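Local coordinates for protein purine nucleosidase, (IunH-1) (Sulfolobus solfataricus, PDB 3T8J) that is a nucleosidase-family protein of alpha/beta fold that holds a sodium ion in a metal site, at residues Thr252-Arg257 with Glu290-Ile295. Residues are numbered along the deposited sequence; the frame is centred on the assembly and turned at random.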
# COMPACT_ATOMS: atom_id res chain seq x y z
N THR A 252 -24.96 -8.16 -25.74
CA THR A 252 -24.53 -8.30 -27.14
C THR A 252 -23.00 -8.44 -27.34
O THR A 252 -22.55 -8.78 -28.44
CB THR A 252 -25.07 -7.15 -28.00
OG1 THR A 252 -24.72 -5.92 -27.38
CG2 THR A 252 -26.59 -7.23 -28.09
N ARG A 253 -22.22 -8.17 -26.30
CA ARG A 253 -20.79 -8.46 -26.31
C ARG A 253 -20.34 -8.89 -24.90
O ARG A 253 -20.66 -8.22 -23.93
CB ARG A 253 -20.00 -7.24 -26.74
CG ARG A 253 -18.55 -7.53 -27.06
CD ARG A 253 -17.79 -6.24 -27.44
NE ARG A 253 -16.48 -6.37 -26.84
CZ ARG A 253 -15.76 -5.42 -26.26
NH1 ARG A 253 -16.16 -4.15 -26.16
NH2 ARG A 253 -14.59 -5.78 -25.76
N ARG A 254 -19.64 -10.02 -24.81
CA ARG A 254 -19.09 -10.53 -23.55
C ARG A 254 -17.64 -10.97 -23.75
O ARG A 254 -17.29 -11.44 -24.85
CB ARG A 254 -19.90 -11.73 -23.05
CG ARG A 254 -21.40 -11.50 -22.90
CD ARG A 254 -22.03 -12.56 -22.00
NE ARG A 254 -23.46 -12.73 -22.20
CZ ARG A 254 -24.23 -13.52 -21.45
NH1 ARG A 254 -23.72 -14.23 -20.43
NH2 ARG A 254 -25.53 -13.62 -21.73
N GLU A 255 -16.81 -10.84 -22.72
CA GLU A 255 -15.42 -11.32 -22.74
C GLU A 255 -15.10 -12.00 -21.43
O GLU A 255 -15.42 -11.47 -20.37
CB GLU A 255 -14.43 -10.16 -22.88
CG GLU A 255 -14.72 -9.17 -24.01
CD GLU A 255 -14.47 -9.72 -25.40
OE1 GLU A 255 -13.86 -10.82 -25.55
OE2 GLU A 255 -14.89 -9.05 -26.37
N LYS A 256 -14.44 -13.15 -21.46
CA LYS A 256 -13.97 -13.76 -20.23
C LYS A 256 -12.57 -13.23 -19.94
O LYS A 256 -11.65 -13.38 -20.74
CB LYS A 256 -13.95 -15.28 -20.37
CG LYS A 256 -15.34 -15.89 -20.42
CD LYS A 256 -15.31 -17.42 -20.35
CE LYS A 256 -16.71 -18.00 -20.26
NZ LYS A 256 -16.70 -19.51 -20.24
N ARG A 257 -12.42 -12.61 -18.77
CA ARG A 257 -11.18 -11.93 -18.41
C ARG A 257 -10.79 -12.20 -16.97
O ARG A 257 -11.57 -12.81 -16.23
CB ARG A 257 -11.33 -10.43 -18.73
CG ARG A 257 -11.09 -10.22 -20.24
CD ARG A 257 -11.36 -8.85 -20.76
NE ARG A 257 -11.12 -8.79 -22.19
CZ ARG A 257 -11.35 -7.71 -22.96
NH1 ARG A 257 -11.84 -6.59 -22.44
NH2 ARG A 257 -11.07 -7.76 -24.25
N GLU A 290 -16.96 -13.45 -16.59
CA GLU A 290 -17.44 -13.08 -17.90
C GLU A 290 -18.00 -11.68 -17.77
O GLU A 290 -18.93 -11.48 -17.00
CB GLU A 290 -18.52 -14.02 -18.38
CG GLU A 290 -19.01 -13.73 -19.75
CD GLU A 290 -20.10 -14.72 -20.15
OE1 GLU A 290 -21.15 -14.77 -19.44
OE2 GLU A 290 -19.88 -15.42 -21.15
N ILE A 291 -17.45 -10.75 -18.52
CA ILE A 291 -17.83 -9.34 -18.40
C ILE A 291 -18.70 -8.93 -19.60
O ILE A 291 -18.37 -9.21 -20.75
CB ILE A 291 -16.57 -8.43 -18.32
CG1 ILE A 291 -15.63 -8.92 -17.21
CG2 ILE A 291 -16.99 -6.95 -18.21
CD1 ILE A 291 -14.33 -8.05 -17.05
N VAL A 292 -19.82 -8.26 -19.32
CA VAL A 292 -20.69 -7.73 -20.36
C VAL A 292 -20.21 -6.33 -20.76
O VAL A 292 -20.09 -5.45 -19.91
CB VAL A 292 -22.16 -7.67 -19.88
CG1 VAL A 292 -23.05 -6.96 -20.91
CG2 VAL A 292 -22.66 -9.09 -19.56
N TYR A 293 -19.92 -6.15 -22.05
CA TYR A 293 -19.40 -4.88 -22.56
C TYR A 293 -20.41 -4.08 -23.39
O TYR A 293 -20.23 -2.88 -23.57
CB TYR A 293 -18.11 -5.11 -23.37
CG TYR A 293 -16.87 -5.30 -22.52
CD1 TYR A 293 -16.42 -6.56 -22.10
CD2 TYR A 293 -16.14 -4.20 -22.08
CE1 TYR A 293 -15.26 -6.70 -21.31
CE2 TYR A 293 -14.99 -4.33 -21.29
CZ TYR A 293 -14.57 -5.59 -20.89
OH TYR A 293 -13.43 -5.68 -20.09
N GLU A 294 -21.46 -4.73 -23.89
CA GLU A 294 -22.51 -4.08 -24.68
C GLU A 294 -23.87 -4.78 -24.47
O GLU A 294 -23.91 -5.99 -24.19
CB GLU A 294 -22.16 -4.09 -26.19
CG GLU A 294 -20.83 -3.42 -26.58
CD GLU A 294 -20.53 -3.53 -28.08
OE1 GLU A 294 -21.47 -3.58 -28.91
OE2 GLU A 294 -19.33 -3.56 -28.43
N ILE A 295 -24.96 -4.01 -24.62
CA ILE A 295 -26.33 -4.54 -24.58
C ILE A 295 -27.14 -4.02 -25.78
O ILE A 295 -26.73 -3.08 -26.46
CB ILE A 295 -27.09 -4.22 -23.25
CG1 ILE A 295 -27.59 -2.77 -23.21
CG2 ILE A 295 -26.22 -4.51 -22.01
CD1 ILE A 295 -28.63 -2.53 -22.16
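E255 and I291 form an antiparallel hydrogen-bonded pair: I291 N gives a nearly straight bond to E255 O (2.8 Å, 178°), and E255 N returns one to I291 O (3.0 Å). Further along, Y293 N hydrogen-bonds to R253 O and T252 N to E294 O. Pairing of R253 with E294 but R254 with V292 shifts the register by one, a beta bulge that takes in Y293.

The R253 guanidinium lies flat on Y293, planes 17° and centres 4.5 Å apart, an offset stack displaced toward the CB end of the ring. E255 CG lies 3.7 Å from Y293 CD1, the side chains crossing at about a right angle; R257 NH1 hydrogen-bonds weakly to Y293 OH.

Charges pair on both faces. Beside the stack, R253 NE meets the anti lone pair of E255 OE2 at 3.2 Å; E294 OE2 adds a long salt bridge to R253 NH1. On the other face, E290 CG is anti to the backbone N (chi1 -178°), and E290 OE1 forms a salt bridge with R254 NH1 (2.8 Å), in the guanidinium plane; NH1 sits above the carboxylate plane. T183 also bonds OE1.

Strand 289-295 lies between parallel strand 182-185 and antiparallel strand 251-261, with V292 and I295 packed on helix 237-246.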